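PDB 5ITG: sorbitol dehydrogenase from Gluconobacter oxydans, which probably oxidises D-sorbitol to L-sorbose, passing the hydride to a nicotinamide cofactor of the NADP type. Local coordinates for residues G133-N138 and S187-R192; G142-E147 and T163-V168; I339-A344 and V389-E394. All coordinates share one frame; numbering follows the deposited sequence.

Contact 1. Residues G133-N138 and S187-R192; sequences GGYNIN and SCDNLR
The Y135 ring meets the D189 carboxylate at its edge, with D189 CG lying in the ring plane and the two flat groups nearly perpendicular, their planes 84° apart. Y135 CE1 comes within 3.2 Å of D189 OD2. The methyl L191 CD1 approaches the same flank obliquely, 3.9 Å from Y135 CE1, and supplies the apolar part of the contact. At the end of the ring the phenol oxygen is held by two short bonds. Y135 OH donates to D189 OD2 over 2.6 Å and meets the anti lone pair of that oxygen, and it accepts from S187 OG, also 2.6 Å from Y135 OH. With OG opposite the backbone N of S187 (chi1 173°), this serine hydroxyl reaches the phenol and also lies 3.4 Å from D189 N, a weak bond within the same segment. The result is a short chain of hydrogen bonds from serine through phenol to carboxylate, in which the buried hydroxyl is both donor and acceptor. Two backbone N-H groups also hold the carboxylate, D189 OD2 accepting from I130 N and D189 OD1 from T131 N, which probably helps to fix its rotation. The two loops follow the neighbouring parallel strands 125-128 and 184-187 of the Rossmann sheet, so the contact ties them together beyond the C-terminal ends of these strands, while V197 and A198 of helix 194-209 pack against Y135.

Contact 2. Residues G142-E147 and T163-V168; sequences GAFDLE and TVFGYV
F165 receives the edge of F144 on one face of its ring, a T-shaped aromatic pair with centroids 4.7 Å apart and planes at 79°. Followed outward from the helix, F165 CB is at the margin of the contact, 4.1 Å from F144 CZ. The next atom, F165 CG, is closer to the same partner, at 3.6 Å from F144 CZ, and F165 CD2 also has F144 CZ as its nearest neighbour. On the other flank F165 CD1 faces F144 CE1 at 3.7 Å, and farther out F165 CE1, CE2 and CZ all have F144 CE1 as their nearest atom across the contact. That atom stands 3.4 Å above the plane of the F165 ring and over its centre, so the CE1-CZ edge of F144 is turned to the face. The opposite face is covered by V164 CG1, which leaves the F165 ring sandwiched between a methyl and an aromatic edge. F144 extends its ring to this place with CG opposite its backbone N (chi1 -176°). Helix 164-177 begins here: T163 is its N-cap, and T163 OG1 accepts from G166 N at 3.0 Å. On the other segment D145 forms an Asx turn with E147 N. The pair fastens the loop after strand 125-128 to the first turn of helix 164-177, and A201 of helix 194-209 touches both rings, with Y205 of that helix reaching F144.

Contact 3. Residues I339-A344 and V389-E394; sequences IPTLKA and VRRAIE
T341, just after the short 3-10 segment 339-340, brings its CA to 6.7 Å from the CA of R391 on helix 377-394, the nearest CA pair between the two segments. The R391 side chain does not extend straight away from the helix. Bends at chi2 (-66°) and chi3 (-86°) fold it back so that one face of its guanidinium lies over T341, with T341 CB centred on that face 3.8 Å from R391 CZ. Nearer the helix, R391 CB packs against both T341 CB and T341 CG2, the latter at 3.9 Å, while R391 NH2 stands 3.7 Å from T341 CA. The threonine hydroxyl is engaged by the end of the preceding helix, T341 OG1 being hydrogen-bonded to the carbonyl oxygens of D337 and V338, and T341 O accepts a bond from R296 NH1 of helix 288-312. R391 has long, weak ion pairs with E387 and D395. The chemistry is therefore that of a flat cation laid on aliphatic carbon: the threonine presents CB and its methyl to the arginine while its hydroxyl binds the last carbonyls of helix 324-338; the contact thus lays the exit of that helix against helix 377-394 in the C-terminal domain.

Overall arrangement
From the N terminus, contact 1 opens after strand 125-128 and closes at the end of strand 184-187. Contact 2 opens and closes within that span, so its much shorter loop nests inside the longer one. The two also touch: N138 N lies 2.9 Å from A143 O and N136 ND2 2.9 Å from D145 O, both probably hydrogen bonds, so the loop after strand 125-128 folds back on itself and links the ends of strands 125-128 and 184-187 to the start of helix 164-177. Both belong to the Rossmann domain. Contact 3 follows in series within the helical C-terminal domain, joining the exit of helix 324-338 to helix 377-394; its centre is about 29 Å from that of contact 1 and about 39 Å from that of contact 2.

Contact 1. Residues G133-N138 and S187-R192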
loop_
_atom_site.group_PDB
_atom_site.type_symbol
_atom_site.label_atom_id
_atom_site.label_comp_id
_atom_site.label_asym_id
_atom_site.label_seq_id
_atom_site.Cartn_x
_atom_site.Cartn_y
_atom_site.Cartn_z
ATOM N N GLY A 133 -1.888 4.636 -11.179
ATOM C CA GLY A 133 -1.868 5.101 -12.555
ATOM C C GLY A 133 -2.145 3.978 -13.532
ATOM O O GLY A 133 -2.640 4.202 -14.641
ATOM N N GLY A 134 -1.833 2.757 -13.109
ATOM C CA GLY A 134 -2.044 1.601 -13.956
ATOM C C GLY A 134 -3.495 1.291 -14.273
ATOM O O GLY A 134 -3.766 0.572 -15.227
ATOM N N TYR A 135 -4.432 1.820 -13.489
ATOM C CA TYR A 135 -5.843 1.545 -13.739
ATOM C C TYR A 135 -6.464 2.443 -14.813
ATOM O O TYR A 135 -7.634 2.293 -15.167
ATOM C CB TYR A 135 -6.643 1.611 -12.428
ATOM C CG TYR A 135 -6.287 0.482 -11.473
ATOM C CD1 TYR A 135 -5.224 0.608 -10.579
ATOM C CD2 TYR A 135 -6.951 -0.746 -11.535
ATOM C CE1 TYR A 135 -4.822 -0.461 -9.777
ATOM C CE2 TYR A 135 -6.556 -1.829 -10.737
ATOM C CZ TYR A 135 -5.486 -1.679 -9.863
ATOM O OH TYR A 135 -5.048 -2.759 -9.118
ATOM N N ASN A 136 -5.669 3.371 -15.335
ATOM C CA ASN A 136 -6.118 4.247 -16.414
ATOM C C ASN A 136 -7.411 5.006 -16.138
ATOM O O ASN A 136 -8.292 5.073 -16.997
ATOM C CB ASN A 136 -6.261 3.421 -17.703
ATOM C CG ASN A 136 -6.675 4.262 -18.906
ATOM O OD1 ASN A 136 -6.109 5.322 -19.165
ATOM N ND2 ASN A 136 -7.657 3.778 -19.654
ATOM N N ILE A 137 -7.532 5.563 -14.935
ATOM C CA ILE A 137 -8.709 6.350 -14.583
ATOM C C ILE A 137 -8.333 7.823 -14.768
ATOM O O ILE A 137 -7.407 8.312 -14.127
ATOM C CB ILE A 137 -9.129 6.147 -13.109
ATOM C CG1 ILE A 137 -9.475 4.681 -12.853
ATOM C CG2 ILE A 137 -10.304 7.050 -12.778
ATOM C CD1 ILE A 137 -10.545 4.117 -13.764
ATOM N N ASN A 138 -9.043 8.520 -15.649
ATOM C CA ASN A 138 -8.768 9.932 -15.893
ATOM C C ASN A 138 -8.977 10.707 -14.593
ATOM O O ASN A 138 -10.017 10.587 -13.948
ATOM C CB ASN A 138 -9.685 10.457 -17.001
ATOM C CG ASN A 138 -9.447 11.923 -17.317
ATOM O OD1 ASN A 138 -9.758 12.800 -16.518
ATOM N ND2 ASN A 138 -8.888 12.192 -18.491
ATOM N N SER A 187 -7.391 -6.963 -6.933
ATOM C CA SER A 187 -6.393 -5.907 -6.880
ATOM C C SER A 187 -5.660 -5.959 -5.538
ATOM O O SER A 187 -6.285 -6.116 -4.485
ATOM C CB SER A 187 -7.062 -4.544 -7.034
ATOM O OG SER A 187 -6.134 -3.499 -6.818
ATOM N N CYS A 188 -4.336 -5.865 -5.577
ATOM C CA CYS A 188 -3.555 -5.842 -4.348
ATOM C C CYS A 188 -2.764 -4.541 -4.267
ATOM O O CYS A 188 -1.751 -4.448 -3.567
ATOM C CB CYS A 188 -2.628 -7.052 -4.259
ATOM S SG CYS A 188 -3.523 -8.572 -3.827
ATOM N N ASP A 189 -3.237 -3.538 -5.001
ATOM C CA ASP A 189 -2.626 -2.212 -4.979
ATOM C C ASP A 189 -3.175 -1.490 -3.753
ATOM O O ASP A 189 -4.322 -1.714 -3.361
ATOM C CB ASP A 189 -2.991 -1.430 -6.237
ATOM C CG ASP A 189 -2.076 -1.751 -7.407
ATOM O OD1 ASP A 189 -0.871 -1.465 -7.298
ATOM O OD2 ASP A 189 -2.559 -2.283 -8.429
ATOM N N ASN A 190 -2.361 -0.623 -3.155
ATOM C CA ASN A 190 -2.763 0.120 -1.960
ATOM C C ASN A 190 -3.602 1.362 -2.275
ATOM O O ASN A 190 -3.109 2.493 -2.253
ATOM C CB ASN A 190 -1.518 0.522 -1.158
ATOM C CG ASN A 190 -1.859 1.303 0.100
ATOM O OD1 ASN A 190 -2.655 0.857 0.926
ATOM N ND2 ASN A 190 -1.256 2.478 0.250
ATOM N N LEU A 191 -4.879 1.136 -2.559
ATOM C CA LEU A 191 -5.802 2.211 -2.879
ATOM C C LEU A 191 -7.079 1.985 -2.085
ATOM O O LEU A 191 -7.421 0.850 -1.765
ATOM C CB LEU A 191 -6.138 2.192 -4.374
ATOM C CG LEU A 191 -4.955 2.193 -5.344
ATOM C CD1 LEU A 191 -5.456 1.975 -6.767
ATOM C CD2 LEU A 191 -4.208 3.514 -5.229
ATOM N N ARG A 192 -7.792 3.057 -1.774
ATOM C CA ARG A 192 -9.038 2.909 -1.039
ATOM C C ARG A 192 -10.050 2.246 -1.977
ATOM O O ARG A 192 -10.230 2.671 -3.124
ATOM C CB ARG A 192 -9.503 4.277 -0.550
ATOM C CG ARG A 192 -8.507 4.878 0.438
ATOM C CD ARG A 192 -8.795 6.329 0.727
ATOM N NE ARG A 192 -10.041 6.509 1.463
ATOM C CZ ARG A 192 -10.613 7.688 1.663
ATOM N NH1 ARG A 192 -10.046 8.785 1.176
ATOM N NH2 ARG A 192 -11.749 7.772 2.344
#

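Contact 2. Residues G142-E147 and T163-V168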
loop_
_atom_site.group_PDB
_atom_site.type_symbol
_atom_site.label_atom_id
_atom_site.label_comp_id
_atom_site.label_asym_id
_atom_site.label_seq_id
_atom_site.Cartn_x
_atom_site.Cartn_y
_atom_site.Cartn_z
ATOM N N GLY A 142 -12.726 11.115 -13.902
ATOM C CA GLY A 142 -12.933 10.038 -12.953
ATOM C C GLY A 142 -13.393 8.761 -13.634
ATOM O O GLY A 142 -13.790 7.811 -12.964
ATOM N N ALA A 143 -13.352 8.729 -14.965
ATOM C CA ALA A 143 -13.775 7.534 -15.690
ATOM C C ALA A 143 -12.616 6.840 -16.403
ATOM O O ALA A 143 -11.546 7.418 -16.574
ATOM C CB ALA A 143 -14.864 7.891 -16.697
ATOM N N PHE A 144 -12.841 5.595 -16.809
ATOM C CA PHE A 144 -11.828 4.826 -17.523
ATOM C C PHE A 144 -11.565 5.604 -18.814
ATOM O O PHE A 144 -12.497 5.883 -19.571
ATOM C CB PHE A 144 -12.366 3.434 -17.840
ATOM C CG PHE A 144 -11.366 2.526 -18.490
ATOM C CD1 PHE A 144 -10.245 2.093 -17.793
ATOM C CD2 PHE A 144 -11.555 2.092 -19.799
ATOM C CE1 PHE A 144 -9.318 1.231 -18.392
ATOM C CE2 PHE A 144 -10.642 1.237 -20.405
ATOM C CZ PHE A 144 -9.520 0.802 -19.702
ATOM N N ASP A 145 -10.303 5.946 -19.061
ATOM C CA ASP A 145 -9.939 6.738 -20.231
ATOM C C ASP A 145 -9.857 5.965 -21.541
ATOM O O ASP A 145 -8.868 5.286 -21.816
ATOM C CB ASP A 145 -8.611 7.447 -19.982
ATOM C CG ASP A 145 -8.466 8.705 -20.810
ATOM O OD1 ASP A 145 -8.912 8.700 -21.978
ATOM O OD2 ASP A 145 -7.900 9.692 -20.299
ATOM N N LEU A 146 -10.896 6.094 -22.357
ATOM C CA LEU A 146 -10.956 5.411 -23.646
ATOM C C LEU A 146 -10.082 6.077 -24.702
ATOM O O LEU A 146 -9.981 5.595 -25.828
ATOM C CB LEU A 146 -12.404 5.366 -24.136
ATOM C CG LEU A 146 -13.357 4.659 -23.170
ATOM C CD1 LEU A 146 -14.789 4.778 -23.673
ATOM C CD2 LEU A 146 -12.938 3.205 -23.028
ATOM N N GLU A 147 -9.447 7.184 -24.333
ATOM C CA GLU A 147 -8.585 7.905 -25.256
ATOM C C GLU A 147 -7.141 7.432 -25.163
ATOM O O GLU A 147 -6.317 7.762 -26.015
ATOM C CB GLU A 147 -8.657 9.405 -24.977
ATOM C CG GLU A 147 -10.066 9.971 -25.102
ATOM C CD GLU A 147 -10.710 9.611 -26.428
ATOM O OE1 GLU A 147 -10.188 10.037 -27.479
ATOM O OE2 GLU A 147 -11.735 8.899 -26.420
ATOM N N THR A 163 -2.644 -4.340 -23.072
ATOM C CA THR A 163 -2.945 -3.776 -21.755
ATOM C C THR A 163 -3.588 -4.821 -20.853
ATOM O O THR A 163 -4.186 -5.789 -21.333
ATOM C CB THR A 163 -3.900 -2.560 -21.843
ATOM O OG1 THR A 163 -5.220 -3.003 -22.174
ATOM C CG2 THR A 163 -3.417 -1.573 -22.898
ATOM N N VAL A 164 -3.463 -4.626 -19.544
ATOM C CA VAL A 164 -4.041 -5.565 -18.593
ATOM C C VAL A 164 -5.540 -5.641 -18.843
ATOM O O VAL A 164 -6.136 -6.709 -18.774
ATOM C CB VAL A 164 -3.753 -5.134 -17.117
ATOM C CG1 VAL A 164 -4.484 -3.843 -16.782
ATOM C CG2 VAL A 164 -4.139 -6.251 -16.161
ATOM N N PHE A 165 -6.143 -4.501 -19.160
ATOM C CA PHE A 165 -7.577 -4.447 -19.434
ATOM C C PHE A 165 -7.906 -5.354 -20.617
ATOM O O PHE A 165 -8.843 -6.156 -20.564
ATOM C CB PHE A 165 -7.989 -3.015 -19.767
ATOM C CG PHE A 165 -7.362 -1.993 -18.876
ATOM C CD1 PHE A 165 -7.669 -1.949 -17.520
ATOM C CD2 PHE A 165 -6.443 -1.087 -19.384
ATOM C CE1 PHE A 165 -7.066 -1.016 -16.681
ATOM C CE2 PHE A 165 -5.837 -0.152 -18.557
ATOM C CZ PHE A 165 -6.151 -0.117 -17.197
ATOM N N GLY A 166 -7.129 -5.216 -21.688
ATOM C CA GLY A 166 -7.349 -6.023 -22.873
ATOM C C GLY A 166 -7.185 -7.513 -22.626
ATOM O O GLY A 166 -7.995 -8.312 -23.093
ATOM N N TYR A 167 -6.135 -7.888 -21.896
ATOM C CA TYR A 167 -5.868 -9.292 -21.592
ATOM C C TYR A 167 -6.969 -9.917 -20.747
ATOM O O TYR A 167 -7.474 -10.996 -21.058
ATOM C CB TYR A 167 -4.541 -9.428 -20.842
ATOM C CG TYR A 167 -3.314 -9.504 -21.725
ATOM C CD1 TYR A 167 -3.008 -10.672 -22.428
ATOM C CD2 TYR A 167 -2.452 -8.416 -21.850
ATOM C CE1 TYR A 167 -1.867 -10.754 -23.235
ATOM C CE2 TYR A 167 -1.307 -8.487 -22.657
ATOM C CZ TYR A 167 -1.025 -9.659 -23.344
ATOM O OH TYR A 167 0.095 -9.735 -24.142
ATOM N N VAL A 168 -7.329 -9.231 -19.668
ATOM C CA VAL A 168 -8.349 -9.722 -18.749
ATOM C C VAL A 168 -9.723 -9.840 -19.391
ATOM O O VAL A 168 -10.367 -10.882 -19.291
ATOM C CB VAL A 168 -8.432 -8.813 -17.494
ATOM C CG1 VAL A 168 -9.665 -9.151 -16.671
ATOM C CG2 VAL A 168 -7.174 -9.007 -16.647
#

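Contact 3. Residues I339-A344 and V389-E394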
loop_
_atom_site.group_PDB
_atom_site.type_symbol
_atom_site.label_atom_id
_atom_site.label_comp_id
_atom_site.label_asym_id
_atom_site.label_seq_id
_atom_site.Cartn_x
_atom_site.Cartn_y
_atom_site.Cartn_z
ATOM N N ILE A 339 -8.970 6.417 19.119
ATOM C CA ILE A 339 -9.620 5.188 19.565
ATOM C C ILE A 339 -11.055 5.369 20.083
ATOM O O ILE A 339 -11.942 4.567 19.756
ATOM C CB ILE A 339 -8.750 4.454 20.637
ATOM C CG1 ILE A 339 -7.536 3.809 19.950
ATOM C CG2 ILE A 339 -9.564 3.365 21.338
ATOM C CD1 ILE A 339 -6.567 3.114 20.904
ATOM N N PRO A 340 -11.313 6.421 20.875
ATOM C CA PRO A 340 -12.684 6.605 21.381
ATOM C C PRO A 340 -13.696 6.996 20.300
ATOM O O PRO A 340 -14.901 6.901 20.513
ATOM C CB PRO A 340 -12.522 7.698 22.443
ATOM C CG PRO A 340 -11.068 7.539 22.877
ATOM C CD PRO A 340 -10.376 7.322 21.563
ATOM N N THR A 341 -13.210 7.426 19.139
ATOM C CA THR A 341 -14.113 7.827 18.059
ATOM C C THR A 341 -13.889 7.009 16.785
ATOM O O THR A 341 -14.213 7.453 15.686
ATOM C CB THR A 341 -13.956 9.334 17.738
ATOM O OG1 THR A 341 -12.673 9.576 17.146
ATOM C CG2 THR A 341 -14.065 10.158 19.019
ATOM N N LEU A 342 -13.356 5.800 16.954
ATOM C CA LEU A 342 -13.064 4.905 15.836
ATOM C C LEU A 342 -13.769 3.559 15.992
ATOM O O LEU A 342 -13.617 2.896 17.016
ATOM C CB LEU A 342 -11.553 4.670 15.739
ATOM C CG LEU A 342 -11.074 3.704 14.652
ATOM C CD1 LEU A 342 -11.505 4.227 13.281
ATOM C CD2 LEU A 342 -9.551 3.559 14.715
ATOM N N LYS A 343 -14.530 3.149 14.978
ATOM C CA LYS A 343 -15.231 1.875 15.049
ATOM C C LYS A 343 -14.217 0.738 14.942
ATOM O O LYS A 343 -13.344 0.738 14.075
ATOM C CB LYS A 343 -16.272 1.784 13.929
ATOM C CG LYS A 343 -17.048 0.486 13.896
ATOM C CD LYS A 343 -18.141 0.547 12.828
ATOM C CE LYS A 343 -18.837 -0.798 12.654
ATOM N NZ LYS A 343 -19.482 -1.270 13.909
ATOM N N ALA A 344 -14.333 -0.241 15.824
ATOM C CA ALA A 344 -13.396 -1.349 15.819
ATOM C C ALA A 344 -13.878 -2.592 15.087
ATOM O O ALA A 344 -14.966 -3.106 15.354
ATOM C CB ALA A 344 -13.024 -1.711 17.246
ATOM N N VAL A 389 -11.098 15.122 13.897
ATOM C CA VAL A 389 -11.408 16.501 14.258
ATOM C C VAL A 389 -12.925 16.724 14.293
ATOM O O VAL A 389 -13.450 17.297 15.247
ATOM C CB VAL A 389 -10.768 17.501 13.257
ATOM C CG1 VAL A 389 -11.246 18.928 13.549
ATOM C CG2 VAL A 389 -9.252 17.428 13.368
ATOM N N ARG A 390 -13.635 16.269 13.266
ATOM C CA ARG A 390 -15.088 16.447 13.239
ATOM C C ARG A 390 -15.742 15.838 14.479
ATOM O O ARG A 390 -16.604 16.457 15.094
ATOM C CB ARG A 390 -15.711 15.806 11.990
ATOM C CG ARG A 390 -15.374 16.475 10.663
ATOM C CD ARG A 390 -16.285 15.939 9.548
ATOM N NE ARG A 390 -17.654 16.429 9.688
ATOM C CZ ARG A 390 -18.085 17.602 9.221
ATOM N NH1 ARG A 390 -17.257 18.404 8.567
ATOM N NH2 ARG A 390 -19.334 17.988 9.434
ATOM N N ARG A 391 -15.340 14.623 14.840
ATOM C CA ARG A 391 -15.908 13.958 16.015
ATOM C C ARG A 391 -15.646 14.712 17.311
ATOM O O ARG A 391 -16.543 14.853 18.141
ATOM C CB ARG A 391 -15.365 12.527 16.140
ATOM C CG ARG A 391 -15.947 11.577 15.125
ATOM C CD ARG A 391 -17.438 11.378 15.360
ATOM N NE ARG A 391 -17.709 10.320 16.327
ATOM C CZ ARG A 391 -17.395 9.042 16.134
ATOM N NH1 ARG A 391 -16.796 8.669 15.004
ATOM N NH2 ARG A 391 -17.693 8.137 17.057
ATOM N N ALA A 392 -14.418 15.199 17.483
ATOM C CA ALA A 392 -14.056 15.937 18.689
ATOM C C ALA A 392 -14.906 17.189 18.818
ATOM O O ALA A 392 -15.371 17.515 19.907
ATOM C CB ALA A 392 -12.585 16.317 18.659
ATOM N N ILE A 393 -15.106 17.889 17.704
ATOM C CA ILE A 393 -15.922 19.108 17.702
ATOM C C ILE A 393 -17.401 18.782 17.892
ATOM O O ILE A 393 -18.090 19.431 18.672
ATOM C CB ILE A 393 -15.784 19.888 16.371
ATOM C CG1 ILE A 393 -14.341 20.359 16.178
ATOM C CG2 ILE A 393 -16.760 21.064 16.360
ATOM C CD1 ILE A 393 -14.121 21.156 14.901
ATOM N N GLU A 394 -17.880 17.777 17.167
ATOM C CA GLU A 394 -19.280 17.372 17.242
ATOM C C GLU A 394 -19.672 16.863 18.626
ATOM O O GLU A 394 -20.725 17.229 19.154
ATOM C CB GLU A 394 -19.573 16.286 16.202
ATOM C CG GLU A 394 -19.409 16.736 14.753
ATOM C CD GLU A 394 -19.408 15.570 13.775
ATOM O OE1 GLU A 394 -19.219 14.413 14.224
ATOM O OE2 GLU A 394 -19.574 15.811 12.557
#